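Local coordinates for probable manganase-dependent inorganic pyrophosphatase (Clostridium perfringens, PDB 3L2B) that hydrolyses inorganic pyrophosphate to phosphate, an activity that AMP inhibits and diadenosine tetraphosphate activates through the enzyme's regulatory region of CBS and DRTGG domains, at the interface of chains A and B. Coordinates in Å, arbitrary orientation; residue numbers count along the deposited sequence, not the author numbering. Chains: chain A/B, Probable manganase-dependent inorganic pyrophosphatase.

Contact 1: the interface of chains A and B. Residues chain A 69, 104, 125, 178, 181-182; chain B 175, 179.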
loop_
_atom_site.group_PDB
_atom_site.type_symbol
_atom_site.label_atom_id
_atom_site.label_comp_id
_atom_site.label_asym_id
_atom_site.label_seq_id
_atom_site.Cartn_x
_atom_site.Cartn_y
_atom_site.Cartn_z
ATOM N N SER A 69 -2.882 11.923 7.758
ATOM C CA SER A 69 -2.247 12.654 6.644
ATOM C C SER A 69 -0.948 13.298 7.134
ATOM O O SER A 69 -0.188 13.903 6.362
ATOM C CB SER A 69 -3.191 13.708 6.055
ATOM O OG SER A 69 -2.835 13.987 4.709
ATOM N N VAL A 104 0.454 16.115 3.971
ATOM C CA VAL A 104 0.671 16.051 2.519
ATOM C C VAL A 104 -0.601 16.470 1.805
ATOM O O VAL A 104 -1.670 16.054 2.148
ATOM C CB VAL A 104 1.065 14.659 2.005
ATOM C CG1 VAL A 104 1.473 14.749 0.514
ATOM C CG2 VAL A 104 2.194 14.076 2.833
ATOM N N ILE A 125 2.485 18.878 -2.805
ATOM C CA ILE A 125 2.810 18.324 -4.099
ATOM C C ILE A 125 2.256 19.256 -5.144
ATOM O O ILE A 125 1.072 19.525 -5.168
ATOM C CB ILE A 125 2.217 16.934 -4.276
ATOM C CG1 ILE A 125 2.851 15.969 -3.272
ATOM C CG2 ILE A 125 2.416 16.490 -5.691
ATOM C CD1 ILE A 125 2.064 14.698 -3.098
ATOM N N SER A 178 1.838 10.783 -4.921
ATOM C CA SER A 178 0.924 10.628 -3.785
ATOM C C SER A 178 0.882 9.172 -3.360
ATOM O O SER A 178 0.882 8.857 -2.182
ATOM C CB SER A 178 -0.467 11.128 -4.114
ATOM O OG SER A 178 -0.453 12.518 -4.420
ATOM N N ILE A 181 4.612 8.079 -1.907
ATOM C CA ILE A 181 5.297 8.783 -0.839
ATOM C C ILE A 181 5.244 8.029 0.499
ATOM O O ILE A 181 6.190 8.158 1.320
ATOM C CB ILE A 181 4.795 10.234 -0.675
ATOM C CG1 ILE A 181 5.865 11.045 0.054
ATOM C CG2 ILE A 181 3.450 10.223 0.033
ATOM C CD1 ILE A 181 5.532 12.508 0.262
ATOM N N VAL A 182 4.214 7.198 0.720
ATOM C CA VAL A 182 4.137 6.444 2.005
ATOM C C VAL A 182 5.175 5.310 2.087
ATOM O O VAL A 182 5.480 4.802 3.170
ATOM C CB VAL A 182 2.772 5.884 2.319
ATOM C CG1 VAL A 182 1.772 7.058 2.406
ATOM C CG2 VAL A 182 2.331 4.833 1.263
ATOM N N PHE B 175 -4.992 13.854 -2.503
ATOM C CA PHE B 175 -3.878 13.035 -2.070
ATOM C C PHE B 175 -4.393 11.729 -1.524
ATOM O O PHE B 175 -3.888 10.650 -1.825
ATOM C CB PHE B 175 -3.014 13.771 -1.014
ATOM C CG PHE B 175 -2.128 12.867 -0.227
ATOM C CD1 PHE B 175 -0.945 12.405 -0.769
ATOM C CD2 PHE B 175 -2.452 12.515 1.062
ATOM C CE1 PHE B 175 -0.108 11.569 -0.041
ATOM C CE2 PHE B 175 -1.621 11.672 1.819
ATOM C CZ PHE B 175 -0.458 11.192 1.272
ATOM N N ARG B 179 -4.205 7.681 -2.991
ATOM C CA ARG B 179 -3.815 6.529 -2.146
ATOM C C ARG B 179 -4.877 5.432 -2.114
ATOM O O ARG B 179 -4.564 4.224 -2.103
ATOM C CB ARG B 179 -3.533 6.980 -0.713
ATOM C CG ARG B 179 -2.247 7.788 -0.586
ATOM C CD ARG B 179 -1.935 8.075 0.833
ATOM N NE ARG B 179 -1.694 6.847 1.574
ATOM C CZ ARG B 179 -1.716 6.748 2.903
ATOM N NH1 ARG B 179 -1.971 7.821 3.663
ATOM N NH2 ARG B 179 -1.505 5.561 3.469
#

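Contact 2: the interface of chains A and B. Residues chain A 106, 174-175, 178; chain B 104, 106, 108, 125, 178.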
loop_
_atom_site.group_PDB
_atom_site.type_symbol
_atom_site.label_atom_id
_atom_site.label_comp_id
_atom_site.label_asym_id
_atom_site.label_seq_id
_atom_site.Cartn_x
_atom_site.Cartn_y
_atom_site.Cartn_z
ATOM N N VAL A 106 -2.002 17.744 -2.223
ATOM C CA VAL A 106 -1.791 18.062 -3.633
ATOM C C VAL A 106 -2.274 19.485 -3.847
ATOM O O VAL A 106 -3.426 19.826 -3.539
ATOM C CB VAL A 106 -2.546 17.095 -4.557
ATOM C CG1 VAL A 106 -2.436 17.540 -6.028
ATOM C CG2 VAL A 106 -2.018 15.671 -4.356
ATOM N N SER A 174 1.566 13.817 -10.024
ATOM C CA SER A 174 1.063 13.998 -8.659
ATOM C C SER A 174 0.316 12.791 -8.137
ATOM O O SER A 174 0.427 12.466 -6.938
ATOM C CB SER A 174 0.279 15.311 -8.463
ATOM O OG SER A 174 -0.705 15.508 -9.438
ATOM N N PHE A 175 -0.399 12.091 -9.012
ATOM C CA PHE A 175 -1.059 10.872 -8.593
ATOM C C PHE A 175 -0.007 9.878 -8.106
ATOM O O PHE A 175 -0.164 9.232 -7.054
ATOM C CB PHE A 175 -1.876 10.240 -9.734
ATOM C CG PHE A 175 -2.264 8.801 -9.492
ATOM C CD1 PHE A 175 -3.247 8.485 -8.575
ATOM C CD2 PHE A 175 -1.672 7.778 -10.214
ATOM C CE1 PHE A 175 -3.631 7.173 -8.353
ATOM C CE2 PHE A 175 -2.054 6.446 -10.026
ATOM C CZ PHE A 175 -3.024 6.136 -9.084
ATOM N N SER A 178 1.838 10.783 -4.921
ATOM C CA SER A 178 0.924 10.628 -3.785
ATOM C C SER A 178 0.882 9.172 -3.360
ATOM O O SER A 178 0.882 8.857 -2.182
ATOM C CB SER A 178 -0.467 11.128 -4.114
ATOM O OG SER A 178 -0.453 12.518 -4.420
ATOM N N VAL B 104 -5.071 6.785 -14.498
ATOM C CA VAL B 104 -5.564 7.665 -13.422
ATOM C C VAL B 104 -4.666 8.865 -13.333
ATOM O O VAL B 104 -3.458 8.724 -13.259
ATOM C CB VAL B 104 -5.557 6.966 -12.064
ATOM C CG1 VAL B 104 -6.094 7.915 -10.963
ATOM C CG2 VAL B 104 -6.328 5.658 -12.146
ATOM N N VAL B 106 -4.307 13.022 -11.761
ATOM C CA VAL B 106 -4.799 14.135 -10.946
ATOM C C VAL B 106 -4.810 15.362 -11.823
ATOM O O VAL B 106 -3.808 15.702 -12.435
ATOM C CB VAL B 106 -3.938 14.368 -9.697
ATOM C CG1 VAL B 106 -4.382 15.630 -8.969
ATOM C CG2 VAL B 106 -4.011 13.163 -8.801
ATOM N N ALA B 108 -4.380 18.446 -11.681
ATOM C CA ALA B 108 -3.784 19.577 -10.932
ATOM C C ALA B 108 -3.572 20.827 -11.809
ATOM O O ALA B 108 -3.393 21.936 -11.308
ATOM C CB ALA B 108 -2.444 19.147 -10.263
ATOM N N ILE B 125 -8.987 12.680 -11.397
ATOM C CA ILE B 125 -9.273 13.106 -10.043
ATOM C C ILE B 125 -9.177 14.608 -9.978
ATOM O O ILE B 125 -8.125 15.205 -10.223
ATOM C CB ILE B 125 -8.297 12.480 -9.033
ATOM C CG1 ILE B 125 -8.414 10.962 -9.066
ATOM C CG2 ILE B 125 -8.606 12.954 -7.636
ATOM C CD1 ILE B 125 -7.344 10.274 -8.280
ATOM N N SER B 178 -5.985 9.450 -4.118
ATOM C CA SER B 178 -4.976 8.810 -4.967
ATOM C C SER B 178 -4.468 7.557 -4.288
ATOM O O SER B 178 -4.285 6.530 -4.917
ATOM C CB SER B 178 -3.803 9.748 -5.250
ATOM O OG SER B 178 -4.259 10.895 -5.930
HETATM O O HOH W 1 -1.294 12.606 -11.774
#

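Contact 3: the interface of chains A and B. Residues chain A 26, 30, 56, 59-60; chain B 56, 60-61, 64.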
loop_
_atom_site.group_PDB
_atom_site.type_symbol
_atom_site.label_atom_id
_atom_site.label_comp_id
_atom_site.label_asym_id
_atom_site.label_seq_id
_atom_site.Cartn_x
_atom_site.Cartn_y
_atom_site.Cartn_z
ATOM N N LEU A 26 10.515 1.886 3.795
ATOM C CA LEU A 26 9.677 0.709 3.440
ATOM C C LEU A 26 9.988 0.183 2.067
ATOM O O LEU A 26 9.955 -1.029 1.825
ATOM C CB LEU A 26 8.209 1.039 3.482
ATOM C CG LEU A 26 7.639 1.340 4.854
ATOM C CD1 LEU A 26 6.092 1.476 4.755
ATOM C CD2 LEU A 26 8.061 0.300 5.866
ATOM N N TRP A 30 11.486 -3.559 1.420
ATOM C CA TRP A 30 10.750 -4.523 0.609
ATOM C C TRP A 30 11.584 -5.092 -0.524
ATOM O O TRP A 30 11.485 -6.280 -0.834
ATOM C CB TRP A 30 9.439 -3.914 0.087
ATOM C CG TRP A 30 8.818 -4.691 -1.005
ATOM C CD1 TRP A 30 8.809 -4.361 -2.309
ATOM C CD2 TRP A 30 8.131 -5.945 -0.897
ATOM N NE1 TRP A 30 8.152 -5.313 -3.032
ATOM C CE2 TRP A 30 7.716 -6.298 -2.190
ATOM C CE3 TRP A 30 7.812 -6.789 0.169
ATOM C CZ2 TRP A 30 6.985 -7.464 -2.464
ATOM C CZ3 TRP A 30 7.098 -7.953 -0.094
ATOM C CH2 TRP A 30 6.696 -8.280 -1.407
ATOM N N THR A 56 5.182 -8.281 5.783
ATOM C CA THR A 56 4.197 -7.714 4.847
ATOM C C THR A 56 2.862 -7.403 5.527
ATOM O O THR A 56 2.101 -6.637 4.989
ATOM C CB THR A 56 3.949 -8.574 3.609
ATOM O OG1 THR A 56 3.331 -9.798 3.995
ATOM C CG2 THR A 56 5.262 -8.847 2.863
ATOM N N ILE A 59 3.442 -3.756 6.662
ATOM C CA ILE A 59 3.515 -2.916 5.472
ATOM C C ILE A 59 2.096 -2.727 4.931
ATOM O O ILE A 59 1.670 -1.600 4.654
ATOM C CB ILE A 59 4.367 -3.540 4.338
ATOM C CG1 ILE A 59 5.852 -3.707 4.770
ATOM C CG2 ILE A 59 4.286 -2.672 3.060
ATOM C CD1 ILE A 59 6.784 -4.239 3.680
ATOM N N THR A 60 1.353 -3.830 4.825
ATOM C CA THR A 60 -0.010 -3.741 4.296
ATOM C C THR A 60 -0.881 -2.851 5.186
ATOM O O THR A 60 -1.602 -1.984 4.695
ATOM C CB THR A 60 -0.665 -5.095 4.130
ATOM O OG1 THR A 60 0.048 -5.852 3.151
ATOM C CG2 THR A 60 -2.115 -4.954 3.697
ATOM N N THR B 56 -1.343 -10.913 2.389
ATOM C CA THR B 56 -0.639 -9.631 2.481
ATOM C C THR B 56 0.626 -9.672 1.636
ATOM O O THR B 56 1.166 -8.634 1.280
ATOM C CB THR B 56 -0.337 -9.189 3.949
ATOM O OG1 THR B 56 0.605 -10.083 4.564
ATOM C CG2 THR B 56 -1.655 -9.142 4.784
ATOM N N THR B 60 0.926 -6.455 -0.740
ATOM C CA THR B 60 2.141 -5.630 -0.666
ATOM C C THR B 60 2.835 -5.617 -1.997
ATOM O O THR B 60 3.290 -4.575 -2.462
ATOM C CB THR B 60 3.104 -6.143 0.417
ATOM O OG1 THR B 60 2.508 -5.928 1.692
ATOM C CG2 THR B 60 4.452 -5.456 0.364
ATOM N N ALA B 61 2.898 -6.771 -2.635
ATOM C CA ALA B 61 3.558 -6.857 -3.944
ATOM C C ALA B 61 2.835 -5.969 -4.944
ATOM O O ALA B 61 3.446 -5.347 -5.807
ATOM C CB ALA B 61 3.640 -8.310 -4.446
ATOM N N MET B 64 3.788 -2.290 -3.982
ATOM C CA MET B 64 5.229 -1.945 -4.084
ATOM C C MET B 64 5.788 -2.090 -5.486
ATOM O O MET B 64 6.755 -1.430 -5.833
ATOM C CB MET B 64 6.072 -2.810 -3.162
ATOM C CG MET B 64 5.717 -2.721 -1.695
ATOM S SD MET B 64 5.945 -1.092 -0.978
ATOM C CE MET B 64 7.601 -0.675 -1.527
#

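Contact 1: the interface of chains A and B
B:Phe175 leaves helix 174-181 with CG opposite its backbone nitrogen (chi1 162°), a turn that carries the ring across to A:Val104 and A:Ser178 of the partner DRTGG domain. The ring and the valine side chain meet at about a right angle. A:Val104 CB stands over the middle of one face, 3.8 Å from the ring centroid, in a CH-pi contact, and A:Val104 CG1 leans to one side of the ring, 3.6 Å from B:Phe175 CE1. Over the opposite face, toward its rim, lies CG of B:Arg179, one helical turn further along the same chain; the phenyl group thus lies between its own helix and the partner strand 104-106. At the edge, in the ring plane, A:Ile181 CG2 meets B:Phe175 CE1 at 3.8 Å. Two serines flank the ring from off its plane, on opposite sides. A:Ser178 CB, on the B:Arg179 side, is 3.6 Å from B:Phe175 CD1. A:Ser69 OG, on the A:Val104 side, is 3.9 Å from B:Phe175 CE2. B:Arg179 bends at chi3 (63°), which lays its guanidinium flat against A:Val182. The methyl A:Val182 CG1 sits over the centre of the planar group, 3.5 Å from B:Arg179 CZ.

Contact 2: the interface of chains A and B
A:Phe175 and B:Val104 cross at about a right angle, the phenyl ring offering a face to the valine. B:Val104 CG1 stands 3.9 Å from the ring centroid in a CH-pi contact and is displaced toward the rim, with CE1 of A:Phe175 as its near carbon at 3.7 Å. At the base of the same side chain, A:Phe175 CB packs on the CG2 branch of B:Val106 at 3.7 Å. The other branch of B:Val106, CG1, reaches tip to tip toward CG1 of A:Val106, 4.0 Å away, pairing the two strands 104-106 through equivalent methyls. Beside them, A:Ser174 carries OG between its backbone nitrogen and carbonyl carbon (chi1 50°), which brings the hydroxyl to 3.4 Å from B:Val106 CB. The carbonyl oxygen A:Ser174 O accepts a 2.7 Å hydrogen bond from A:Ser178 OG, with the donor tilted 29° from the carbonyl plane. This bond ties the hydroxyl back to its own helix, while A:Ser178 CB faces its counterpart, B:Ser178 CB, at 3.8 Å. A water spans the two chains: it is bonded to A:Phe175 N and, at 3.0 Å, to B:Val106 N, so a backbone amide of each subunit is satisfied by one shared molecule. By packing helix 174-180 of chain A on strand 104-106 of chain B, this largely apolar patch probably helps hold the two DRTGG domains together in the dimer of the regulatory region.

Contact 3: the interface of chains A and B
A:Trp30 and B:Met64 lie alongside each other, running in opposite senses, where two CBS domains meet, and this indole supports the close-packed flank of the contact. B:Met64 CG lies over one face, toward the rim, while B:Met64 CB stands above and beyond the CD1–NE1 side, 3.3 Å from A:Trp30 NE1. Over the six-membered part of that same face stands the methyl CG2 of B:Thr60, 3.7 Å from the ring centroid in a CH-pi contact. That methyl points opposite to the backbone nitrogen of its residue, while OG1 takes the branch beside the nitrogen (chi1 -68°) and turns to helix 56-64 of chain A. There the hydroxyls of like threonines pair directly: A:Thr56 OG1 with B:Thr56 OG1 at 2.8 Å, and A:Thr60 OG1 with B:Thr60 OG1 at 2.9 Å. Each Thr60 hydroxyl is also placed to donate to Thr56 O of its own chain, 2.9 Å from A:Thr60 OG1 to A:Thr56 O; having one hydrogen each, one of the two probably gives up its carbonyl bond while donating to the other. Packing is looser away from these points. A:Ile59 CG2 comes to 3.9 Å from B:Thr60 CG2, and the bent thioether arm of B:Met64 brings CE to 4.1 Å from A:Leu26 O.

Contacts 1 and 2 lie about 9 Å apart, centre to centre of their C-alpha atoms, and share A:Ser178; both draw on helix 174-180 of chain A and strand 104-106, and they place Phe175 of either chain in matching surroundings across the two-fold axis. On the same measure contact 3 lies about 17 Å from contact 1 and about 22 Å from contact 2, joining CBS helices. The deposited dimer, probably that of the enzyme, thus appears to be held at two separate levels. A:Ser55 and A:Ser57, neighbours of A:Thr56 in contact 3, belong to the diadenosine tetraphosphate pocket, so activator binding could be sensed there.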